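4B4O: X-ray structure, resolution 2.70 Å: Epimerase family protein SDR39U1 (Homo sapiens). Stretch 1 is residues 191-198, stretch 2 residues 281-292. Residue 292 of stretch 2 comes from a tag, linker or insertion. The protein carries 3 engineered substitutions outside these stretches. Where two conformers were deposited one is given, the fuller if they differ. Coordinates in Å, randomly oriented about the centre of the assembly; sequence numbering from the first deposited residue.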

# COMPACT_ATOMS: atom_id res chain seq x y z
N PRO A 191 0.60 -12.00 -0.62
CA PRO A 191 1.52 -10.96 -1.08
C PRO A 191 1.74 -9.95 0.03
O PRO A 191 0.76 -9.39 0.54
CB PRO A 191 0.78 -10.31 -2.26
CG PRO A 191 -0.65 -10.56 -2.00
CD PRO A 191 -0.74 -11.85 -1.21
N TRP A 192 2.99 -9.73 0.40
CA TRP A 192 3.30 -8.88 1.53
C TRP A 192 4.54 -8.10 1.24
O TRP A 192 5.31 -8.46 0.35
CB TRP A 192 3.49 -9.75 2.77
CG TRP A 192 4.70 -10.63 2.65
CD1 TRP A 192 4.77 -11.89 2.11
CD2 TRP A 192 6.07 -10.30 3.03
NE1 TRP A 192 6.04 -12.35 2.14
CE2 TRP A 192 6.87 -11.45 2.68
CE3 TRP A 192 6.69 -9.19 3.61
CZ2 TRP A 192 8.23 -11.48 2.89
CZ3 TRP A 192 8.06 -9.22 3.82
CH2 TRP A 192 8.81 -10.36 3.47
N ILE A 193 4.77 -7.05 2.02
CA ILE A 193 6.02 -6.30 1.99
C ILE A 193 6.25 -5.68 3.37
O ILE A 193 5.30 -5.30 4.05
CB ILE A 193 6.00 -5.19 0.92
CG1 ILE A 193 7.40 -4.59 0.72
CG2 ILE A 193 4.99 -4.08 1.24
CD1 ILE A 193 7.49 -3.72 -0.52
N HIS A 194 7.51 -5.62 3.78
CA HIS A 194 7.86 -4.94 5.01
C HIS A 194 7.74 -3.46 4.77
O HIS A 194 8.12 -2.96 3.72
CB HIS A 194 9.25 -5.31 5.46
CG HIS A 194 9.59 -4.81 6.84
ND1 HIS A 194 9.98 -3.54 7.08
CD2 HIS A 194 9.56 -5.45 8.07
CE1 HIS A 194 10.21 -3.39 8.39
NE2 HIS A 194 9.95 -4.56 9.00
N ILE A 195 7.19 -2.75 5.75
CA ILE A 195 6.98 -1.32 5.61
C ILE A 195 8.25 -0.60 5.20
O ILE A 195 8.19 0.35 4.45
CB ILE A 195 6.41 -0.65 6.88
CG1 ILE A 195 6.10 0.83 6.58
CG2 ILE A 195 7.40 -0.79 8.06
CD1 ILE A 195 4.78 1.34 7.02
N GLY A 196 9.39 -1.03 5.71
CA GLY A 196 10.66 -0.41 5.34
C GLY A 196 10.96 -0.53 3.87
O GLY A 196 11.57 0.36 3.29
N ASP A 197 10.54 -1.64 3.27
CA ASP A 197 10.79 -1.88 1.85
C ASP A 197 9.79 -1.18 0.95
O ASP A 197 10.14 -0.78 -0.16
CB ASP A 197 10.84 -3.38 1.56
CG ASP A 197 12.18 -4.00 1.91
OD1 ASP A 197 13.22 -3.37 1.63
OD2 ASP A 197 12.18 -5.13 2.47
N LEU A 198 8.55 -0.99 1.39
CA LEU A 198 7.64 -0.15 0.62
C LEU A 198 8.14 1.29 0.63
O LEU A 198 8.19 1.94 -0.39
CB LEU A 198 6.18 -0.22 1.12
CG LEU A 198 5.20 0.58 0.25
CD1 LEU A 198 5.27 0.11 -1.19
CD2 LEU A 198 3.79 0.43 0.77
N PHE A 281 14.32 -6.62 3.69
CA PHE A 281 13.62 -7.76 4.30
C PHE A 281 12.89 -8.58 3.23
O PHE A 281 11.67 -8.66 3.22
CB PHE A 281 12.64 -7.25 5.38
CG PHE A 281 13.28 -6.44 6.46
CD1 PHE A 281 13.99 -7.05 7.48
CD2 PHE A 281 13.17 -5.05 6.47
CE1 PHE A 281 14.60 -6.29 8.48
CE2 PHE A 281 13.77 -4.30 7.45
CZ PHE A 281 14.49 -4.91 8.46
N PRO A 282 13.64 -9.18 2.32
CA PRO A 282 13.01 -9.98 1.26
C PRO A 282 12.39 -11.32 1.71
O PRO A 282 11.51 -11.83 1.05
CB PRO A 282 14.19 -10.28 0.31
CG PRO A 282 15.37 -10.28 1.19
CD PRO A 282 15.11 -9.19 2.20
N GLU A 283 12.89 -11.86 2.82
CA GLU A 283 12.45 -13.16 3.31
C GLU A 283 11.49 -12.91 4.48
O GLU A 283 11.73 -12.05 5.33
CB GLU A 283 13.64 -14.06 3.70
CG GLU A 283 13.31 -15.55 3.88
CD GLU A 283 12.91 -15.94 5.30
OE1 GLU A 283 13.72 -15.71 6.25
OE2 GLU A 283 11.78 -16.47 5.49
N LEU A 284 10.39 -13.66 4.53
CA LEU A 284 9.31 -13.38 5.49
C LEU A 284 9.74 -13.51 6.94
O LEU A 284 9.34 -12.71 7.79
CB LEU A 284 8.10 -14.29 5.22
CG LEU A 284 6.83 -14.03 6.03
CD1 LEU A 284 6.31 -12.59 5.91
CD2 LEU A 284 5.80 -15.03 5.52
N GLY A 285 10.52 -14.54 7.23
CA GLY A 285 11.06 -14.74 8.56
C GLY A 285 11.81 -13.53 9.05
O GLY A 285 11.62 -13.09 10.16
N ALA A 286 12.71 -13.01 8.23
CA ALA A 286 13.51 -11.85 8.64
C ALA A 286 12.61 -10.65 8.90
O ALA A 286 12.86 -9.89 9.83
CB ALA A 286 14.56 -11.52 7.59
N ALA A 287 11.57 -10.48 8.08
CA ALA A 287 10.64 -9.38 8.22
C ALA A 287 9.88 -9.46 9.53
O ALA A 287 9.82 -8.48 10.28
CB ALA A 287 9.69 -9.33 7.04
N LEU A 288 9.31 -10.62 9.83
CA LEU A 288 8.51 -10.79 11.05
C LEU A 288 9.36 -10.76 12.31
O LEU A 288 8.91 -10.29 13.35
CB LEU A 288 7.64 -12.05 10.97
CG LEU A 288 6.59 -11.99 9.83
CD1 LEU A 288 5.72 -13.24 9.84
CD2 LEU A 288 5.70 -10.77 9.90
N LYS A 289 10.60 -11.19 12.19
CA LYS A 289 11.57 -11.11 13.28
C LYS A 289 11.89 -9.65 13.67
O LYS A 289 11.96 -9.33 14.86
CB LYS A 289 12.84 -11.89 12.91
CG LYS A 289 13.97 -11.89 13.93
CD LYS A 289 15.03 -12.93 13.55
CE LYS A 289 16.47 -12.56 13.94
NZ LYS A 289 16.77 -12.58 15.40
N GLU A 290 12.04 -8.76 12.68
CA GLU A 290 12.21 -7.33 12.95
C GLU A 290 11.01 -6.77 13.71
O GLU A 290 11.16 -6.07 14.71
CB GLU A 290 12.38 -6.56 11.63
CG GLU A 290 12.80 -5.09 11.77
CD GLU A 290 11.66 -4.12 12.15
OE1 GLU A 290 10.49 -4.32 11.74
OE2 GLU A 290 11.95 -3.12 12.85
N ILE A 291 9.82 -7.08 13.22
CA ILE A 291 8.59 -6.61 13.84
C ILE A 291 8.45 -7.13 15.27
O ILE A 291 8.11 -6.38 16.17
CB ILE A 291 7.35 -7.02 13.01
CG1 ILE A 291 7.30 -6.23 11.70
CG2 ILE A 291 6.06 -6.82 13.79
CD1 ILE A 291 6.26 -6.76 10.73
N ALA A 292 8.72 -8.41 15.46
CA ALA A 292 8.54 -9.07 16.75
C ALA A 292 9.58 -8.67 17.80
O ALA A 292 9.28 -8.63 18.98
CB ALA A 292 8.53 -10.60 16.56
O HOH W 1 9.83 -6.71 2.57

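A recurring principle of protein packing is that a small interface can be made specific when its few polar groups are each given a defined partner and the remaining surface is filled by rings and short aliphatic groups. The contact between residues 191-198 and 281-292 of SDR39U1 is a compact example. The two segments lie far apart in sequence and bury 431 Å² between them. The axes of strand 192-194 and helix 284-292 approach to 9.1 Å, with 51° between their directions, and the closely paired positions are His194 and Ala287, whose CA atoms are 6.1 Å apart.

Two direct hydrogen bonds link the stretches. His194 is the central residue because both ring nitrogens are engaged. His194 NE2 donates to Glu290 OE1 at 2.8 Å, a bond lying near the plane of the imidazole, while His194 ND1 accepts from Gly196 N at 2.9 Å and so caps the helix that begins at Ile195. A histidine with one nitrogen protonated and the other bare suits this double role: one side chain both caps the helix that follows and reaches across to the partner helix. Glu290, with chi1 t and chi2 m, brings its carboxylate to the imidazole from a CA-to-CB bond that points toward stretch 1. The second direct hydrogen bond runs the other way across the interface, from Phe281 N to Asp197 OD2 at 2.9 Å. Here an acidic side chain satisfies a backbone amide just ahead of the partner helix.

Water completes this polar set. One molecule accepts from His194 N and donates to both Asp197 OD2 and Phe281 O, with its oxygen 2.8 Å from each of these three atoms. It thus joins the strand backbone to the loop of stretch 2, and Asp197 OD2 serves the water and the Phe281 amide together.

The aromatic and aliphatic contacts supply most of the buried surface. Trp192 and His194 both direct their CA-to-CB bonds toward stretch 2, whereas Ile193 between them points away, the alternation expected of a strand. Trp192, chi1 p, is buried and loses 106 Å² to the partner. Leu284 CD1 sits over one face of its indole, 3.7 Å from the centroid of the six-membered ring of Trp192, in a CH-pi contact, and Ala287 CB approaches Trp192 CZ3 to 3.6 Å. At the ring edge, Trp192 CH2 comes within 3.3 Å of Phe281 O. The broad indole can therefore meet the loop and the first helical turn at once.

Phe281 covers one face of His194, with His194 ND1 lying 3.6 Å from Phe281 CD2. The ring centroids are 4.3 Å apart and the planes inclined at 32°, an oblique pairing that leaves the imidazole edge free for Glu290. The small methyl of Ala287 allows close approach, Ala287 CB lying 4.0 Å from His194 CD2.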